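PDB 3PGB: amine oxidase from Emericella nidulans, which probably catalyses the oxidative deamination of primary amines, using a copper ion and a topaquinone made from a tyrosine of its own chain. Local coordinates for residues A[384-389]-A[399-404]; A[406-412]-A[477-481]. One frame throughout, in Å; residues are numbered along the deposited sequence.

Both contacts are buried in the enzyme domain and meet near D403, the predicted proton acceptor. Contact 1 pairs strand 374-389 with the short strand 400-402; contact 2 sets the loop that follows this strand against the end of strand 464-479, just before the topaquinone at position 484. They share a boundary: F408 CZ packs on A385 CB at 3.5 Å, and I481 CD1 on D403 CB. Their chemistry differs with place. Contact 1 is a ladder of backbone bonds finished by a buried carboxylate, whereas contact 2 has just two hydrogen bonds around a hydrophobic centre and includes the partly exposed Y406 and Y411.

Contact 1: residues A[384-389]-A[399-404]; sequences EALAHY and VAYLDS
V399 lies alongside Y389, the two side chains pointing the same way, with V399 CG1 3.3 Å from Y389 CD1; V399 O accepts the N-H of Y389 in a nearly straight bond (171°). From here 384-389 and 400-402 form an antiparallel pair (170°) in the enzyme domain. A400 and H388 are non-hydrogen-bonded, A400 CB over one face of the H388 imidazole, toward its rim, 4.0 Å from H388 CD2; H388 NE2 is hydrogen-bonded to S632. Y401 and A387 are the hydrogen-bonded pair, the A387 methyl at the phenol edge; Y401 OH is hydrogen-bonded to Q509. L402 and L386, again non-hydrogen-bonded, touch through L402 CD2 and L386 CD1 at 4.1 Å. D403 N binds A385 O in the carbonyl plane. The bend at chi2 (64°) swings the E384 carboxylate across to the backbone of 403-404: E384 OE1 takes S404 N at 2.7 Å with its syn lone pair and A385 N with the anti one, while S404 OG reaches E384 OE2 at 2.6 Å from above the carboxylate plane. Three donors would tend to keep buried E384 ionised; with Y389 OH hydrogen-bonded to topaquinone O4 and its ring meeting copper ligand H532, the pair links this carboxylate to the active site.

Contact 2: residues A[406-412]-A[477-481]; sequences YGFGPYA and SVSTI
I481 meets the F408 ring from over one face: its CD1 stands 3.9 Å from the ring centroid and 14° off the normal, a CH-pi contact made as the two side chains pass at a slant. The isoleucine gets there with CG1 anti to its carbonyl carbon (chi1 -57°) and CD1 carried onward by an extended chi2. Its other branch, I481 CG2, turns to Y406 CB at 3.9 Å. Y411 crosses I481 at about a right angle, Y411 CD2 lying 4.1 Å from I481 CG1, so the isoleucine is met by three aromatic residues of the loop. The edge of the same F408 ring faces S479, whose OG lies near the ring plane. S479 OG donates to F408 O at 2.7 Å, approaching from above the carbonyl plane, 39° out of it. Three residues along from F408, Y411 O accepts a hydrogen bond from T480 N at 2.9 Å, and S479 CA sits against the same oxygen in a CA-H...O contact. T480 OG1 is hydrogen-bonded to D485, and R458 of the second subunit packs on V478 and T480. The contact thus combines an isoleucine packed on the face of F408 and against Y406 and Y411 with two donors spent on loop carbonyls, which fixes the loop after D403 against the chain that runs on to the topaquinone.

Contact 1: residues A[384-389]-A[399-404]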
loop_
_atom_site.group_PDB
_atom_site.type_symbol
_atom_site.label_atom_id
_atom_site.label_comp_id
_atom_site.label_asym_id
_atom_site.label_seq_id
_atom_site.Cartn_x
_atom_site.Cartn_y
_atom_site.Cartn_z
ATOM N N GLU A 384 12.430 -10.264 -14.666
ATOM C CA GLU A 384 12.642 -11.595 -14.102
ATOM C C GLU A 384 11.993 -11.666 -12.714
ATOM O O GLU A 384 11.757 -10.633 -12.080
ATOM C CB GLU A 384 14.150 -11.888 -14.016
ATOM C CG GLU A 384 14.543 -13.254 -13.478
ATOM C CD GLU A 384 14.091 -14.386 -14.366
ATOM O OE1 GLU A 384 12.893 -14.736 -14.334
ATOM O OE2 GLU A 384 14.944 -14.943 -15.083
ATOM N N ALA A 385 11.698 -12.881 -12.259
ATOM C CA ALA A 385 11.195 -13.103 -10.901
ATOM C C ALA A 385 12.101 -14.087 -10.183
ATOM O O ALA A 385 12.384 -15.166 -10.704
ATOM C CB ALA A 385 9.769 -13.637 -10.934
ATOM N N LEU A 386 12.549 -13.716 -8.988
ATOM C CA LEU A 386 13.377 -14.592 -8.176
ATOM C C LEU A 386 12.554 -15.165 -7.028
ATOM O O LEU A 386 11.774 -14.446 -6.403
ATOM C CB LEU A 386 14.597 -13.831 -7.642
ATOM C CG LEU A 386 15.494 -14.519 -6.609
ATOM C CD1 LEU A 386 15.890 -15.905 -7.065
ATOM C CD2 LEU A 386 16.717 -13.678 -6.335
ATOM N N ALA A 387 12.720 -16.465 -6.782
ATOM C CA ALA A 387 12.192 -17.118 -5.589
ATOM C C ALA A 387 13.351 -17.821 -4.889
ATOM O O ALA A 387 13.658 -18.986 -5.179
ATOM C CB ALA A 387 11.111 -18.113 -5.957
ATOM N N HIS A 388 13.996 -17.095 -3.978
ATOM C CA HIS A 388 15.195 -17.572 -3.294
ATOM C C HIS A 388 14.820 -18.144 -1.936
ATOM O O HIS A 388 14.334 -17.425 -1.076
ATOM C CB HIS A 388 16.179 -16.418 -3.117
ATOM C CG HIS A 388 17.587 -16.855 -2.867
ATOM N ND1 HIS A 388 17.945 -17.639 -1.792
ATOM C CD2 HIS A 388 18.729 -16.604 -3.548
ATOM C CE1 HIS A 388 19.246 -17.860 -1.827
ATOM N NE2 HIS A 388 19.746 -17.241 -2.882
ATOM N N TYR A 389 15.054 -19.439 -1.752
ATOM C CA TYR A 389 14.711 -20.131 -0.507
ATOM C C TYR A 389 15.921 -20.322 0.418
ATOM O O TYR A 389 17.058 -20.018 0.059
ATOM C CB TYR A 389 14.089 -21.491 -0.824
ATOM C CG TYR A 389 12.729 -21.385 -1.449
ATOM C CD1 TYR A 389 12.581 -21.021 -2.787
ATOM C CD2 TYR A 389 11.586 -21.647 -0.710
ATOM C CE1 TYR A 389 11.330 -20.916 -3.357
ATOM C CE2 TYR A 389 10.339 -21.546 -1.273
ATOM C CZ TYR A 389 10.213 -21.178 -2.592
ATOM O OH TYR A 389 8.956 -21.086 -3.141
ATOM N N VAL A 399 17.208 -23.986 -3.569
ATOM C CA VAL A 399 16.264 -23.440 -4.549
ATOM C C VAL A 399 16.416 -21.924 -4.692
ATOM O O VAL A 399 16.354 -21.179 -3.713
ATOM C CB VAL A 399 14.790 -23.781 -4.228
ATOM C CG1 VAL A 399 13.860 -23.008 -5.146
ATOM C CG2 VAL A 399 14.535 -25.264 -4.387
ATOM N N ALA A 400 16.647 -21.490 -5.925
ATOM C CA ALA A 400 16.642 -20.079 -6.279
ATOM C C ALA A 400 16.045 -19.957 -7.680
ATOM O O ALA A 400 16.765 -19.810 -8.662
ATOM C CB ALA A 400 18.045 -19.505 -6.223
ATOM N N TYR A 401 14.718 -20.049 -7.753
ATOM C CA TYR A 401 14.006 -20.013 -9.028
ATOM C C TYR A 401 14.195 -18.678 -9.738
ATOM O O TYR A 401 14.109 -17.616 -9.127
ATOM C CB TYR A 401 12.499 -20.260 -8.843
ATOM C CG TYR A 401 12.131 -21.669 -8.433
ATOM C CD1 TYR A 401 12.498 -22.754 -9.211
ATOM C CD2 TYR A 401 11.397 -21.910 -7.283
ATOM C CE1 TYR A 401 12.167 -24.035 -8.847
ATOM C CE2 TYR A 401 11.060 -23.193 -6.909
ATOM C CZ TYR A 401 11.450 -24.254 -7.701
ATOM O OH TYR A 401 11.127 -25.548 -7.355
ATOM N N LEU A 402 14.469 -18.763 -11.033
ATOM C CA LEU A 402 14.454 -17.627 -11.926
ATOM C C LEU A 402 13.405 -17.967 -12.975
ATOM O O LEU A 402 13.654 -18.768 -13.876
ATOM C CB LEU A 402 15.838 -17.411 -12.537
ATOM C CG LEU A 402 16.916 -16.973 -11.529
ATOM C CD1 LEU A 402 18.318 -17.169 -12.087
ATOM C CD2 LEU A 402 16.705 -15.519 -11.088
ATOM N N ASP A 403 12.225 -17.364 -12.835
ATOM C CA ASP A 403 11.012 -17.856 -13.500
ATOM C C ASP A 403 10.952 -17.719 -15.022
ATOM O O ASP A 403 10.177 -18.425 -15.663
ATOM C CB ASP A 403 9.768 -17.201 -12.884
ATOM C CG ASP A 403 9.347 -17.856 -11.583
ATOM O OD1 ASP A 403 9.508 -19.091 -11.447
ATOM O OD2 ASP A 403 8.837 -17.131 -10.701
ATOM N N SER A 404 11.748 -16.832 -15.609
ATOM C CA SER A 404 11.712 -16.667 -17.062
ATOM C C SER A 404 12.277 -17.895 -17.782
ATOM O O SER A 404 12.058 -18.061 -18.977
ATOM C CB SER A 404 12.431 -15.394 -17.501
ATOM O OG SER A 404 13.825 -15.526 -17.386
#

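Contact 2: residues A[406-412]-A[477-481]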
loop_
_atom_site.group_PDB
_atom_site.type_symbol
_atom_site.label_atom_id
_atom_site.label_comp_id
_atom_site.label_asym_id
_atom_site.label_seq_id
_atom_site.Cartn_x
_atom_site.Cartn_y
_atom_site.Cartn_z
ATOM N N TYR A 406 11.154 -20.872 -17.079
ATOM C CA TYR A 406 9.892 -21.552 -17.352
ATOM C C TYR A 406 9.041 -20.679 -18.262
ATOM O O TYR A 406 8.330 -21.189 -19.138
ATOM C CB TYR A 406 9.164 -21.870 -16.048
ATOM C CG TYR A 406 9.976 -22.758 -15.133
ATOM C CD1 TYR A 406 10.714 -22.221 -14.084
ATOM C CD2 TYR A 406 10.035 -24.140 -15.340
ATOM C CE1 TYR A 406 11.476 -23.033 -13.254
ATOM C CE2 TYR A 406 10.790 -24.963 -14.510
ATOM C CZ TYR A 406 11.511 -24.405 -13.472
ATOM O OH TYR A 406 12.271 -25.213 -12.643
ATOM N N GLY A 407 9.145 -19.363 -18.051
ATOM C CA GLY A 407 8.434 -18.364 -18.842
ATOM C C GLY A 407 7.126 -17.938 -18.201
ATOM O O GLY A 407 6.370 -18.773 -17.738
ATOM N N PHE A 408 6.858 -16.634 -18.177
ATOM C CA PHE A 408 5.555 -16.112 -17.745
ATOM C C PHE A 408 4.477 -16.252 -18.831
ATOM O O PHE A 408 3.315 -16.516 -18.529
ATOM C CB PHE A 408 5.681 -14.640 -17.329
ATOM C CG PHE A 408 6.307 -14.450 -15.980
ATOM C CD1 PHE A 408 5.515 -14.313 -14.851
ATOM C CD2 PHE A 408 7.687 -14.434 -15.832
ATOM C CE1 PHE A 408 6.082 -14.150 -13.597
ATOM C CE2 PHE A 408 8.258 -14.276 -14.576
ATOM C CZ PHE A 408 7.446 -14.134 -13.459
ATOM N N GLY A 409 4.867 -16.069 -20.089
ATOM C CA GLY A 409 3.941 -16.131 -21.221
ATOM C C GLY A 409 3.195 -17.442 -21.440
ATOM O O GLY A 409 2.024 -17.424 -21.823
ATOM N N PRO A 410 3.864 -18.591 -21.235
ATOM C CA PRO A 410 3.181 -19.880 -21.406
ATOM C C PRO A 410 2.098 -20.166 -20.363
ATOM O O PRO A 410 1.169 -20.938 -20.625
ATOM C CB PRO A 410 4.318 -20.905 -21.267
ATOM C CG PRO A 410 5.541 -20.162 -21.568
ATOM C CD PRO A 410 5.314 -18.774 -21.057
ATOM N N TYR A 411 2.233 -19.565 -19.185
ATOM C CA TYR A 411 1.312 -19.821 -18.084
ATOM C C TYR A 411 0.455 -18.601 -17.758
ATOM O O TYR A 411 -0.043 -18.472 -16.647
ATOM C CB TYR A 411 2.095 -20.289 -16.858
ATOM C CG TYR A 411 3.052 -21.408 -17.184
ATOM C CD1 TYR A 411 2.590 -22.704 -17.390
ATOM C CD2 TYR A 411 4.411 -21.169 -17.316
ATOM C CE1 TYR A 411 3.460 -23.734 -17.707
ATOM C CE2 TYR A 411 5.293 -22.191 -17.632
ATOM C CZ TYR A 411 4.808 -23.471 -17.824
ATOM O OH TYR A 411 5.671 -24.492 -18.132
ATOM N N ALA A 412 0.280 -17.719 -18.738
ATOM C CA ALA A 412 -0.650 -16.599 -18.612
ATOM C C ALA A 412 -2.050 -17.064 -19.041
ATOM O O ALA A 412 -2.584 -16.607 -20.049
ATOM C CB ALA A 412 -0.183 -15.421 -19.456
ATOM N N SER A 477 -2.561 -8.984 -15.962
ATOM C CA SER A 477 -2.222 -10.327 -16.395
ATOM C C SER A 477 -1.986 -11.174 -15.152
ATOM O O SER A 477 -1.623 -10.651 -14.096
ATOM C CB SER A 477 -0.960 -10.311 -17.254
ATOM O OG SER A 477 -0.509 -11.635 -17.521
ATOM N N VAL A 478 -2.210 -12.476 -15.282
ATOM C CA VAL A 478 -1.902 -13.412 -14.217
ATOM C C VAL A 478 -1.199 -14.613 -14.809
ATOM O O VAL A 478 -1.759 -15.284 -15.671
ATOM C CB VAL A 478 -3.167 -13.903 -13.494
ATOM C CG1 VAL A 478 -2.804 -14.963 -12.454
ATOM C CG2 VAL A 478 -3.904 -12.735 -12.849
ATOM N N SER A 479 0.027 -14.866 -14.351
ATOM C CA SER A 479 0.773 -16.057 -14.731
ATOM C C SER A 479 0.804 -17.022 -13.559
ATOM O O SER A 479 1.038 -16.613 -12.422
ATOM C CB SER A 479 2.197 -15.702 -15.141
ATOM O OG SER A 479 2.236 -15.131 -16.431
ATOM N N THR A 480 0.552 -18.297 -13.837
ATOM C CA THR A 480 0.614 -19.338 -12.822
ATOM C C THR A 480 1.677 -20.352 -13.208
ATOM O O THR A 480 1.403 -21.302 -13.930
ATOM C CB THR A 480 -0.740 -20.046 -12.637
ATOM O OG1 THR A 480 -1.744 -19.080 -12.310
ATOM C CG2 THR A 480 -0.659 -21.091 -11.526
ATOM N N ILE A 481 2.895 -20.130 -12.724
ATOM C CA ILE A 481 4.027 -21.009 -12.996
ATOM C C ILE A 481 4.061 -22.096 -11.936
ATOM O O ILE A 481 4.444 -21.846 -10.789
ATOM C CB ILE A 481 5.359 -20.239 -12.956
ATOM C CG1 ILE A 481 5.344 -19.072 -13.950
ATOM C CG2 ILE A 481 6.519 -21.187 -13.259
ATOM C CD1 ILE A 481 6.256 -17.945 -13.563
#